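Local coordinates for protein tRNA-5-methyluridine(54) 2-sulfurtransferase (Pyrococcus horikoshii, PDB 3VRH) that catalyses the ATP-dependent 2-thiolation of a 5-methyluridine in the T loop of tRNA, which stabilises tRNAs of thermophiles against heat, at residues Lys4-Glu9 against Glu23-Glu28; Tyr29-Val34 against Val205-Ala210; Ala61-Val66 against Lys194-Val199; Glu237-Glu240 against Gly244-Phe247. One frame throughout, in Å; residues are numbered along the deposited sequence.

Contacts 1 and 2 share helix 23-40: its first turn completes the zinc site of contact 1, and the next turns lean on helix 201-211 in contact 2, with the two centres about 12 Å apart. Contact 3 has its centre about 8 Å from that of contact 2, joined to it by Phe30 and Tyr207 packing against Val62 and Val66, and is nested along the chain inside the long loop that contact 2 closes. These three lead from the N-terminal zinc domain toward the ATP-binding PP-loop domain. Contact 4 comes last along the chain, its centre about 20 to 25 Å from the others, at the junction of helices 228-241 and 245-256, where the second subunit packs against Leu238.

Contact 1 (Lys4-Glu9 against Glu23-Glu28); sequences KFCSRE and EEHFKE. With ZN (zinc ion), chain B.
Cys6 and His25 meet through a zinc ion that both of them bind. Cys6 SG lies 2.5 Å from zinc and His25 ND1 2.2 Å, and the two ligands subtend a roughly tetrahedral angle at the metal. A soft thiolate and an imidazole nitrogen are both good zinc ligands. Cys6 takes a chi1 of 76°, with SG between its backbone N and carbonyl carbon, and this swings the thiolate inward onto zinc. The sulfur also sits near the plane of the imidazole, at its edge.

A second-shell hydrogen bond steadies the thiolate: Arg8 N donates to Cys6 SG over 3.3 Å at 162°. Such an amide-to-sulfur bond would probably temper the negative charge gathered by the cysteines.

The site belongs to the N-terminal LIM-type zinc domain, in which Cys3 and Cys22 supply the other two ligands. Cys3 and Cys6 form one CxxC pair, while Cys22 comes just before helix 23-40 and His25 lies in its first turn; between the two pairs runs the hairpin of strands 12-14 and 19-21.

Apolar cover for the histidine comes from Phe5, whose CB stands over the face of the His25 imidazole, 3.7 Å from its centroid, in a CH-pi contact. The phenyl ring itself is only obliquely disposed to the imidazole, with planes 38° apart, and the Phe5 side chain also touches Leu21 of strand 19-21.

Farther along, water links the backbones: it donates to Glu9 O at 2.8 Å and weakly accepts from Glu23 N in the first turn of the helix.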
loop_
_atom_site.group_PDB
_atom_site.type_symbol
_atom_site.label_atom_id
_atom_site.label_comp_id
_atom_site.label_asym_id
_atom_site.label_seq_id
_atom_site.Cartn_x
_atom_site.Cartn_y
_atom_site.Cartn_z
ATOM N N LYS A 4 -4.608 35.588 -1.564
ATOM C CA LYS A 4 -5.865 35.548 -2.291
ATOM C C LYS A 4 -6.900 36.524 -1.706
ATOM O O LYS A 4 -7.774 37.011 -2.430
ATOM C CB LYS A 4 -6.435 34.130 -2.282
ATOM C CG LYS A 4 -7.688 33.959 -3.130
ATOM C CD LYS A 4 -8.261 32.543 -3.059
ATOM C CE LYS A 4 -9.744 32.506 -3.438
ATOM N NZ LYS A 4 -10.323 31.116 -3.356
ATOM N N PHE A 5 -6.806 36.796 -0.404
ATOM C CA PHE A 5 -7.866 37.525 0.295
ATOM C C PHE A 5 -7.496 38.937 0.747
ATOM O O PHE A 5 -8.345 39.671 1.265
ATOM C CB PHE A 5 -8.377 36.711 1.485
ATOM C CG PHE A 5 -9.071 35.450 1.086
ATOM C CD1 PHE A 5 -10.360 35.485 0.583
ATOM C CD2 PHE A 5 -8.439 34.226 1.208
ATOM C CE1 PHE A 5 -11.009 34.310 0.207
ATOM C CE2 PHE A 5 -9.073 33.056 0.834
ATOM C CZ PHE A 5 -10.358 33.095 0.330
ATOM N N CYS A 6 -6.237 39.306 0.553
ATOM C CA CYS A 6 -5.776 40.652 0.850
ATOM C C CYS A 6 -4.496 40.955 0.095
ATOM O O CYS A 6 -4.084 40.206 -0.796
ATOM C CB CYS A 6 -5.575 40.864 2.352
ATOM S SG CYS A 6 -4.087 40.111 3.072
ATOM N N SER A 7 -3.872 42.061 0.474
ATOM C CA SER A 7 -2.736 42.615 -0.250
ATOM C C SER A 7 -1.405 42.221 0.402
ATOM O O SER A 7 -0.327 42.618 -0.060
ATOM C CB SER A 7 -2.903 44.143 -0.349
ATOM O OG SER A 7 -1.667 44.823 -0.403
ATOM N N ARG A 8 -1.485 41.423 1.467
ATOM C CA ARG A 8 -0.286 40.970 2.179
ATOM C C ARG A 8 0.498 39.919 1.391
ATOM O O ARG A 8 -0.051 39.231 0.522
ATOM C CB ARG A 8 -0.638 40.430 3.571
ATOM C CG ARG A 8 -1.129 41.498 4.549
ATOM C CD ARG A 8 -1.449 40.921 5.918
ATOM N NE ARG A 8 -2.089 41.908 6.794
ATOM C CZ ARG A 8 -3.406 42.079 6.901
ATOM N NH1 ARG A 8 -4.238 41.328 6.180
ATOM N NH2 ARG A 8 -3.899 43.004 7.728
ATOM N N GLU A 9 1.790 39.812 1.697
ATOM C CA GLU A 9 2.651 38.833 1.038
ATOM C C GLU A 9 2.215 37.398 1.365
ATOM O O GLU A 9 1.822 37.089 2.496
ATOM C CB GLU A 9 4.113 39.052 1.429
ATOM C CG GLU A 9 5.101 38.333 0.503
ATOM C CD GLU A 9 6.554 38.737 0.743
ATOM O OE1 GLU A 9 6.865 39.229 1.853
ATOM O OE2 GLU A 9 7.383 38.570 -0.183
ATOM N N GLU A 23 -0.028 34.928 6.343
ATOM C CA GLU A 23 0.001 34.285 7.648
ATOM C C GLU A 23 -1.365 34.213 8.312
ATOM O O GLU A 23 -1.782 33.153 8.757
ATOM C CB GLU A 23 0.961 35.020 8.576
ATOM C CG GLU A 23 2.420 34.666 8.395
ATOM C CD GLU A 23 3.243 35.058 9.614
ATOM O OE1 GLU A 23 4.460 35.315 9.461
ATOM O OE2 GLU A 23 2.657 35.108 10.726
ATOM N N GLU A 24 -2.063 35.347 8.383
ATOM C CA GLU A 24 -3.309 35.402 9.144
ATOM C C GLU A 24 -4.425 34.645 8.460
ATOM O O GLU A 24 -5.225 33.979 9.119
ATOM C CB GLU A 24 -3.719 36.846 9.416
ATOM C CG GLU A 24 -2.849 37.524 10.466
ATOM C CD GLU A 24 -2.882 36.799 11.807
ATOM O OE1 GLU A 24 -3.987 36.394 12.244
ATOM O OE2 GLU A 24 -1.805 36.624 12.418
ATOM N N HIS A 25 -4.478 34.733 7.133
ATOM C CA HIS A 25 -5.491 34.008 6.378
ATOM C C HIS A 25 -5.188 32.520 6.306
ATOM O O HIS A 25 -6.106 31.714 6.141
ATOM C CB HIS A 25 -5.720 34.600 4.978
ATOM C CG HIS A 25 -6.626 35.785 4.987
ATOM N ND1 HIS A 25 -6.182 37.056 4.717
ATOM C CD2 HIS A 25 -7.935 35.908 5.311
ATOM C CE1 HIS A 25 -7.177 37.913 4.836
ATOM N NE2 HIS A 25 -8.255 37.243 5.201
ATOM N N PHE A 26 -3.910 32.157 6.427
ATOM C CA PHE A 26 -3.563 30.746 6.548
ATOM C C PHE A 26 -4.041 30.179 7.886
ATOM O O PHE A 26 -4.626 29.092 7.933
ATOM C CB PHE A 26 -2.056 30.519 6.414
ATOM C CG PHE A 26 -1.633 29.139 6.809
ATOM C CD1 PHE A 26 -2.022 28.037 6.049
ATOM C CD2 PHE A 26 -0.878 28.931 7.953
ATOM C CE1 PHE A 26 -1.647 26.755 6.417
ATOM C CE2 PHE A 26 -0.500 27.651 8.330
ATOM C CZ PHE A 26 -0.885 26.558 7.562
ATOM N N LYS A 27 -3.773 30.917 8.970
ATOM C CA LYS A 27 -4.210 30.518 10.311
ATOM C C LYS A 27 -5.704 30.250 10.293
ATOM O O LYS A 27 -6.172 29.205 10.759
ATOM C CB LYS A 27 -3.866 31.606 11.337
ATOM C CG LYS A 27 -2.417 31.520 11.817
ATOM C CD LYS A 27 -1.879 32.829 12.415
ATOM C CE LYS A 27 -2.721 33.362 13.553
ATOM N NZ LYS A 27 -1.999 34.463 14.293
ATOM N N GLU A 28 -6.437 31.198 9.716
ATOM C CA GLU A 28 -7.887 31.106 9.581
ATOM C C GLU A 28 -8.314 29.889 8.764
ATOM O O GLU A 28 -9.199 29.132 9.177
ATOM C CB GLU A 28 -8.429 32.396 8.958
ATOM C CG GLU A 28 -9.918 32.361 8.669
ATOM C CD GLU A 28 -10.495 33.728 8.278
ATOM O OE1 GLU A 28 -9.718 34.660 7.962
ATOM O OE2 GLU A 28 -11.739 33.865 8.290
HETATM ZN ZN ZN B . -4.400 37.639 3.516
HETATM O O HOH W 1 2.469 36.804 5.176
#

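Contact 2 (Tyr29-Val34 against Val205-Ala210)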
loop_
_atom_site.group_PDB
_atom_site.type_symbol
_atom_site.label_atom_id
_atom_site.label_comp_id
_atom_site.label_asym_id
_atom_site.label_seq_id
_atom_site.Cartn_x
_atom_site.Cartn_y
_atom_site.Cartn_z
ATOM N N TYR A 29 -7.681 29.691 7.610
ATOM C CA TYR A 29 -7.952 28.497 6.809
ATOM C C TYR A 29 -7.723 27.222 7.631
ATOM O O TYR A 29 -8.539 26.287 7.610
ATOM C CB TYR A 29 -7.096 28.507 5.536
ATOM C CG TYR A 29 -6.784 27.146 4.949
ATOM C CD1 TYR A 29 -5.661 26.438 5.367
ATOM C CD2 TYR A 29 -7.596 26.578 3.968
ATOM C CE1 TYR A 29 -5.363 25.196 4.848
ATOM C CE2 TYR A 29 -7.304 25.327 3.427
ATOM C CZ TYR A 29 -6.178 24.642 3.872
ATOM O OH TYR A 29 -5.851 23.399 3.373
ATOM N N PHE A 30 -6.635 27.193 8.388
ATOM C CA PHE A 30 -6.271 25.972 9.110
ATOM C C PHE A 30 -7.293 25.694 10.206
ATOM O O PHE A 30 -7.763 24.560 10.377
ATOM C CB PHE A 30 -4.869 26.119 9.698
ATOM C CG PHE A 30 -4.310 24.857 10.308
ATOM C CD1 PHE A 30 -4.543 24.552 11.636
ATOM C CD2 PHE A 30 -3.480 24.010 9.567
ATOM C CE1 PHE A 30 -4.005 23.412 12.211
ATOM C CE2 PHE A 30 -2.946 22.864 10.146
ATOM C CZ PHE A 30 -3.213 22.575 11.473
ATOM N N GLU A 31 -7.640 26.743 10.933
ATOM C CA GLU A 31 -8.598 26.637 12.021
ATOM C C GLU A 31 -9.988 26.245 11.511
ATOM O O GLU A 31 -10.682 25.421 12.119
ATOM C CB GLU A 31 -8.638 27.965 12.800
ATOM C CG GLU A 31 -7.358 28.257 13.599
ATOM C CD GLU A 31 -7.049 29.757 13.721
ATOM O OE1 GLU A 31 -5.884 30.114 14.003
ATOM O OE2 GLU A 31 -7.966 30.576 13.516
ATOM N N ARG A 32 -10.386 26.826 10.383
ATOM C CA ARG A 32 -11.654 26.445 9.755
ATOM C C ARG A 32 -11.665 24.985 9.315
ATOM O O ARG A 32 -12.629 24.266 9.569
ATOM C CB ARG A 32 -11.940 27.324 8.543
ATOM C CG ARG A 32 -12.305 28.738 8.890
ATOM C CD ARG A 32 -12.365 29.604 7.638
ATOM N NE ARG A 32 -12.813 30.960 7.941
ATOM C CZ ARG A 32 -14.088 31.313 8.050
ATOM N NH1 ARG A 32 -15.048 30.409 7.875
ATOM N NH2 ARG A 32 -14.405 32.571 8.331
ATOM N N LYS A 33 -10.599 24.553 8.648
ATOM C CA LYS A 33 -10.506 23.156 8.217
ATOM C C LYS A 33 -10.645 22.193 9.403
ATOM O O LYS A 33 -11.370 21.204 9.337
ATOM C CB LYS A 33 -9.190 22.903 7.494
ATOM C CG LYS A 33 -9.111 21.533 6.823
ATOM C CD LYS A 33 -8.134 21.566 5.646
ATOM C CE LYS A 33 -8.778 21.060 4.345
ATOM N NZ LYS A 33 -7.865 21.162 3.136
ATOM N N VAL A 34 -9.963 22.499 10.500
ATOM C CA VAL A 34 -10.029 21.625 11.663
ATOM C C VAL A 34 -11.457 21.623 12.215
ATOM O O VAL A 34 -12.004 20.576 12.572
ATOM C CB VAL A 34 -9.020 22.054 12.758
ATOM C CG1 VAL A 34 -9.233 21.248 14.024
ATOM C CG2 VAL A 34 -7.583 21.876 12.253
ATOM N N VAL A 205 3.273 22.051 10.302
ATOM C CA VAL A 205 4.525 22.793 10.444
ATOM C C VAL A 205 4.307 24.293 10.238
ATOM O O VAL A 205 4.709 25.110 11.079
ATOM C CB VAL A 205 5.627 22.294 9.481
ATOM C CG1 VAL A 205 6.816 23.276 9.475
ATOM C CG2 VAL A 205 6.089 20.900 9.886
ATOM N N ALA A 206 3.644 24.660 9.148
ATOM C CA ALA A 206 3.415 26.073 8.874
ATOM C C ALA A 206 2.570 26.771 9.958
ATOM O O ALA A 206 2.776 27.946 10.277
ATOM C CB ALA A 206 2.803 26.256 7.486
ATOM N N TYR A 207 1.625 26.044 10.535
ATOM C CA TYR A 207 0.767 26.647 11.532
ATOM C C TYR A 207 1.516 26.912 12.833
ATOM O O TYR A 207 1.438 28.008 13.377
ATOM C CB TYR A 207 -0.468 25.792 11.788
ATOM C CG TYR A 207 -1.471 26.482 12.677
ATOM C CD1 TYR A 207 -1.440 26.312 14.054
ATOM C CD2 TYR A 207 -2.433 27.324 12.141
ATOM C CE1 TYR A 207 -2.358 26.958 14.883
ATOM C CE2 TYR A 207 -3.355 27.970 12.952
ATOM C CZ TYR A 207 -3.317 27.781 14.324
ATOM O OH TYR A 207 -4.227 28.419 15.141
ATOM N N ALA A 208 2.230 25.907 13.331
ATOM C CA ALA A 208 3.051 26.054 14.530
ATOM C C ALA A 208 3.983 27.254 14.448
ATOM O O ALA A 208 4.125 28.012 15.392
ATOM C CB ALA A 208 3.867 24.807 14.769
ATOM N N LEU A 209 4.634 27.408 13.312
ATOM C CA LEU A 209 5.600 28.476 13.145
ATOM C C LEU A 209 4.873 29.807 13.107
ATOM O O LEU A 209 5.368 30.799 13.632
ATOM C CB LEU A 209 6.432 28.243 11.879
ATOM C CG LEU A 209 7.058 26.834 11.942
ATOM C CD1 LEU A 209 7.977 26.502 10.752
ATOM C CD2 LEU A 209 7.768 26.605 13.300
ATOM N N ALA A 210 3.680 29.813 12.517
ATOM C CA ALA A 210 2.894 31.041 12.427
ATOM C C ALA A 210 2.446 31.516 13.800
ATOM O O ALA A 210 2.430 32.707 14.063
ATOM C CB ALA A 210 1.704 30.863 11.501
#
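Phe30 and Tyr207 lay their rings over one another in an offset stack, the planes 21° apart and the centroids separated by 4.5 Å. The offset carries the tyrosine's CB over the middle of the phenylalanine ring, 4.0 Å from its centroid, while Phe30 CD1 lies over the rim of the tyrosine at 3.5 Å from Tyr207 CD2. Both side chains leave their helices with CG anti to the backbone N (chi1 -172° in each), which sends the rings into the interface between helices 23-40 and 201-211, where the side chains cross obliquely. Flat rings suit an interface in which Phe30 CA and Tyr207 CA come within 7.5 Å, since stacked faces probably allow so close an approach.

Glu31 approaches from another direction. Its chain bends at chi2 and brings the carboxylate to the hydroxyl end of the tyrosine, with OE1 in the ring plane at its edge and the carboxylate turned 85° from that plane. Tyr207 OH donates to Glu31 OE1 at 2.6 Å, meeting the oxygen on its anti side. The same oxygen makes a salt bridge with Lys69, and the hydroxyl and ammonium group together probably balance its negative charge.

With a phenylalanine in place of Tyr207, Glu31 OE1 would probably lose its hydroxyl partner and the carboxylate would be freer to turn.

The buried pair sits where three helices converge: Val62 and Val66 of helix 58-69 touch both aromatic side chains, Phe26 of helix 23-40 also packs on Tyr207, and Val199, from the loop that follows strand 191-193, covers part of Phe30.

Contact 3 (Ala61-Val66 against Lys194-Val199)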
loop_
_atom_site.group_PDB
_atom_site.type_symbol
_atom_site.label_atom_id
_atom_site.label_comp_id
_atom_site.label_asym_id
_atom_site.label_seq_id
_atom_site.Cartn_x
_atom_site.Cartn_y
_atom_site.Cartn_z
ATOM N N ALA A 61 0.875 19.723 19.987
ATOM C CA ALA A 61 0.892 21.128 20.363
ATOM C C ALA A 61 -0.119 21.947 19.578
ATOM O O ALA A 61 -0.838 22.763 20.141
ATOM C CB ALA A 61 2.287 21.723 20.186
ATOM N N VAL A 62 -0.139 21.752 18.262
ATOM C CA VAL A 62 -1.042 22.491 17.392
ATOM C C VAL A 62 -2.479 22.037 17.682
ATOM O O VAL A 62 -3.423 22.832 17.632
ATOM C CB VAL A 62 -0.651 22.277 15.888
ATOM C CG1 VAL A 62 -1.791 22.655 14.939
ATOM C CG2 VAL A 62 0.611 23.082 15.554
ATOM N N THR A 63 -2.633 20.754 18.003
ATOM C CA THR A 63 -3.950 20.216 18.304
ATOM C C THR A 63 -4.517 20.978 19.501
ATOM O O THR A 63 -5.604 21.546 19.416
ATOM C CB THR A 63 -3.921 18.712 18.634
ATOM O OG1 THR A 63 -3.483 17.974 17.487
ATOM C CG2 THR A 63 -5.300 18.215 19.034
ATOM N N ALA A 64 -3.770 21.013 20.599
ATOM C CA ALA A 64 -4.257 21.682 21.810
ATOM C C ALA A 64 -4.435 23.166 21.567
ATOM O O ALA A 64 -5.374 23.775 22.075
ATOM C CB ALA A 64 -3.314 21.446 22.969
ATOM N N TYR A 65 -3.535 23.739 20.782
ATOM C CA TYR A 65 -3.598 25.147 20.467
ATOM C C TYR A 65 -4.902 25.496 19.748
ATOM O O TYR A 65 -5.577 26.453 20.120
ATOM C CB TYR A 65 -2.391 25.591 19.624
ATOM C CG TYR A 65 -2.320 27.103 19.424
ATOM C CD1 TYR A 65 -3.149 27.744 18.503
ATOM C CD2 TYR A 65 -1.429 27.883 20.152
ATOM C CE1 TYR A 65 -3.100 29.099 18.307
ATOM C CE2 TYR A 65 -1.376 29.271 19.975
ATOM C CZ TYR A 65 -2.215 29.868 19.044
ATOM O OH TYR A 65 -2.179 31.228 18.844
ATOM N N VAL A 66 -5.239 24.732 18.717
ATOM C CA VAL A 66 -6.406 25.042 17.901
ATOM C C VAL A 66 -7.726 24.710 18.594
ATOM O O VAL A 66 -8.674 25.489 18.507
ATOM C CB VAL A 66 -6.352 24.373 16.496
ATOM C CG1 VAL A 66 -7.619 24.663 15.703
ATOM C CG2 VAL A 66 -5.152 24.880 15.713
ATOM N N LYS A 194 -9.209 12.548 16.260
ATOM C CA LYS A 194 -8.071 13.108 15.531
ATOM C C LYS A 194 -8.558 14.337 14.761
ATOM O O LYS A 194 -8.933 14.237 13.579
ATOM C CB LYS A 194 -7.482 12.056 14.549
ATOM C CG LYS A 194 -6.844 10.857 15.238
ATOM C CD LYS A 194 -6.332 9.795 14.257
ATOM C CE LYS A 194 -5.731 8.623 15.029
ATOM N NZ LYS A 194 -5.082 7.610 14.138
ATOM N N PRO A 195 -8.593 15.494 15.432
ATOM C CA PRO A 195 -9.055 16.741 14.810
ATOM C C PRO A 195 -8.187 17.235 13.645
ATOM O O PRO A 195 -8.657 18.011 12.815
ATOM C CB PRO A 195 -8.995 17.755 15.968
ATOM C CG PRO A 195 -8.991 16.914 17.230
ATOM C CD PRO A 195 -8.293 15.654 16.871
ATOM N N LEU A 196 -6.934 16.802 13.589
ATOM C CA LEU A 196 -6.058 17.224 12.510
ATOM C C LEU A 196 -6.093 16.227 11.345
ATOM O O LEU A 196 -5.220 16.252 10.477
ATOM C CB LEU A 196 -4.625 17.370 13.010
ATOM C CG LEU A 196 -4.378 18.360 14.151
ATOM C CD1 LEU A 196 -2.876 18.591 14.297
ATOM C CD2 LEU A 196 -5.146 19.689 13.938
ATOM N N TYR A 197 -7.113 15.373 11.332
ATOM C CA TYR A 197 -7.254 14.342 10.299
ATOM C C TYR A 197 -7.077 14.818 8.861
ATOM O O TYR A 197 -6.561 14.077 8.033
ATOM C CB TYR A 197 -8.607 13.627 10.425
ATOM C CG TYR A 197 -8.621 12.225 9.839
ATOM C CD1 TYR A 197 -7.972 11.172 10.490
ATOM C CD2 TYR A 197 -9.304 11.948 8.652
ATOM C CE1 TYR A 197 -7.974 9.883 9.960
ATOM C CE2 TYR A 197 -9.331 10.661 8.120
ATOM C CZ TYR A 197 -8.663 9.625 8.775
ATOM O OH TYR A 197 -8.685 8.332 8.238
ATOM N N GLU A 198 -7.501 16.043 8.560
ATOM C CA GLU A 198 -7.553 16.478 7.164
ATOM C C GLU A 198 -6.540 17.549 6.798
ATOM O O GLU A 198 -6.500 18.007 5.641
ATOM C CB GLU A 198 -8.967 16.936 6.774
ATOM C CG GLU A 198 -10.030 15.867 6.999
ATOM C CD GLU A 198 -11.388 16.284 6.468
ATOM O OE1 GLU A 198 -12.155 16.916 7.223
ATOM O OE2 GLU A 198 -11.682 15.986 5.290
ATOM N N VAL A 199 -5.730 17.961 7.771
ATOM C CA VAL A 199 -4.645 18.888 7.476
ATOM C C VAL A 199 -3.369 18.082 7.215
ATOM O O VAL A 199 -3.203 16.981 7.745
ATOM C CB VAL A 199 -4.415 19.928 8.597
ATOM C CG1 VAL A 199 -5.584 20.873 8.702
ATOM C CG2 VAL A 199 -4.153 19.224 9.935
#
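Thr63 and Leu196 mark the closest approach of the two backbones, their CA atoms 6.9 Å apart. Residues 61-66 are a regular part of helix 58-69, whereas 194-199 is a loop folded into two overlapping type I turns, Lys194 to Tyr197 and Leu196 to Val199. The first turn places Pro195, a residue well suited to its second position, and Leu196 so that both project toward the helix.

Leu196 carries most of the contact. With chi1 at -59°, CG anti to the carbonyl carbon, its branch reaches the helix obliquely, and CD1 comes within 3.3 Å of Thr63 OG1 and 4.3 Å of Val62 CG1. That hydroxyl meets only carbon on this side, yet its polarity is satisfied: OG1 is hydrogen-bonded to Asp59 O, one turn back. Thr63 turns its methyl to the proline instead, CG2 lying 4.3 Å from Pro195 CG. Threonine thus serves both the helix backbone and an apolar neighbour.

All four residues are buried in the PP-loop domain. Helix 58-69 follows strand 49-53 and the nucleotide loop, with Thr63 beside ATP-binding Gly154; loop 194-199 links strand 191-193 of the central sheet to helix 201-211. Val34 of helix 23-40 packs against Leu196, Tyr207 and Ala208 against Val62.

Contact 4 (Glu237-Glu240 against Gly244-Phe247)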
loop_
_atom_site.group_PDB
_atom_site.type_symbol
_atom_site.label_atom_id
_atom_site.label_comp_id
_atom_site.label_asym_id
_atom_site.label_seq_id
_atom_site.Cartn_x
_atom_site.Cartn_y
_atom_site.Cartn_z
ATOM N N GLU A 237 7.040 11.304 -2.237
ATOM C CA GLU A 237 7.509 11.021 -3.594
ATOM C C GLU A 237 6.325 10.870 -4.537
ATOM O O GLU A 237 6.215 11.608 -5.513
ATOM C CB GLU A 237 8.390 9.765 -3.646
ATOM C CG GLU A 237 9.063 9.548 -5.014
ATOM C CD GLU A 237 9.250 8.072 -5.373
ATOM O OE1 GLU A 237 9.535 7.269 -4.452
ATOM O OE2 GLU A 237 9.105 7.716 -6.572
ATOM N N LEU A 238 5.428 9.934 -4.224
ATOM C CA LEU A 238 4.210 9.718 -5.009
ATOM C C LEU A 238 3.329 10.962 -5.164
ATOM O O LEU A 238 2.765 11.204 -6.241
ATOM C CB LEU A 238 3.381 8.576 -4.416
ATOM C CG LEU A 238 4.030 7.207 -4.516
ATOM C CD1 LEU A 238 3.117 6.155 -3.932
ATOM C CD2 LEU A 238 4.346 6.886 -5.973
ATOM N N GLU A 239 3.204 11.735 -4.088
ATOM C CA GLU A 239 2.435 12.973 -4.113
ATOM C C GLU A 239 2.957 13.993 -5.138
ATOM O O GLU A 239 2.174 14.658 -5.809
ATOM C CB GLU A 239 2.424 13.614 -2.725
ATOM C CG GLU A 239 1.404 14.732 -2.582
ATOM C CD GLU A 239 -0.019 14.208 -2.581
ATOM O OE1 GLU A 239 -0.949 14.997 -2.847
ATOM O OE2 GLU A 239 -0.203 12.997 -2.311
ATOM N N GLU A 240 4.274 14.131 -5.249
ATOM C CA GLU A 240 4.852 15.059 -6.222
ATOM C C GLU A 240 4.685 14.552 -7.652
ATOM O O GLU A 240 4.518 15.346 -8.569
ATOM C CB GLU A 240 6.324 15.350 -5.914
ATOM C CG GLU A 240 6.523 16.261 -4.708
ATOM C CD GLU A 240 7.990 16.479 -4.349
ATOM O OE1 GLU A 240 8.863 15.760 -4.894
ATOM O OE2 GLU A 240 8.265 17.376 -3.513
ATOM N N GLY A 244 -2.622 14.701 -5.007
ATOM C CA GLY A 244 -3.925 14.141 -4.712
ATOM C C GLY A 244 -3.848 12.688 -4.272
ATOM O O GLY A 244 -4.844 12.099 -3.883
ATOM N N THR A 245 -2.656 12.113 -4.321
ATOM C CA THR A 245 -2.485 10.699 -3.985
ATOM C C THR A 245 -2.825 10.395 -2.528
ATOM O O THR A 245 -3.595 9.467 -2.247
ATOM C CB THR A 245 -1.054 10.219 -4.311
ATOM O OG1 THR A 245 -0.870 10.199 -5.733
ATOM C CG2 THR A 245 -0.803 8.817 -3.755
ATOM N N LYS A 246 -2.269 11.179 -1.608
ATOM C CA LYS A 246 -2.439 10.890 -0.182
ATOM C C LYS A 246 -3.900 10.963 0.221
ATOM O O LYS A 246 -4.414 10.098 0.933
ATOM C CB LYS A 246 -1.629 11.858 0.682
ATOM C CG LYS A 246 -0.134 11.607 0.755
ATOM C CD LYS A 246 0.549 12.855 1.310
ATOM C CE LYS A 246 2.060 12.767 1.272
ATOM N NZ LYS A 246 2.702 14.107 1.511
ATOM N N PHE A 247 -4.566 12.021 -0.223
ATOM C CA PHE A 247 -5.949 12.248 0.143
ATOM C C PHE A 247 -6.810 11.118 -0.422
ATOM O O PHE A 247 -7.676 10.556 0.265
ATOM C CB PHE A 247 -6.418 13.594 -0.416
ATOM C CG PHE A 247 -7.854 13.916 -0.094
ATOM C CD1 PHE A 247 -8.882 13.500 -0.930
ATOM C CD2 PHE A 247 -8.181 14.619 1.066
ATOM C CE1 PHE A 247 -10.206 13.782 -0.626
ATOM C CE2 PHE A 247 -9.512 14.910 1.368
ATOM C CZ PHE A 247 -10.521 14.490 0.518
HETATM O O HOH W 2 -3.066 14.415 -1.430
#
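Glu239 reaches across to Gly244 and Lys246 by a folded side chain: CG lies anti to the backbone N (chi1 -167°), then the chain bends at chi2 (70°), a bend that brings the carboxylate to the start of helix 245-256. There its two oxygens divide the work. OE1 accepts from Gly244 N at 2.7 Å, the donor sitting well above the carboxylate plane, while OE2 presents its syn lone pair to Lys246 N at 2.8 Å, a fairly straight bond. A water donates to Glu239 OE1 and accepts from Phe247 N, extending the grip to a third amide.

Gly244 holds the N-cap position at phi 101°, where a side chain would press on the preceding carbonyl oxygen. The methylenes of Lys246 run alongside the acid, CG 3.4 Å from Glu239 OE2, but its NZ turns to Asp158 and Asn236. Leu238 CB and Thr245 CG2 pack at 4.2 Å beside them.

Replacing Glu239 with an alanine would probably leave the amides of Gly244 and Lys246 without their acceptor and the helix start less firmly set against helix 228-241. A carboxylate lying at the amino end of a helix is likely to be stabilised by the helix dipole, favouring its charged form.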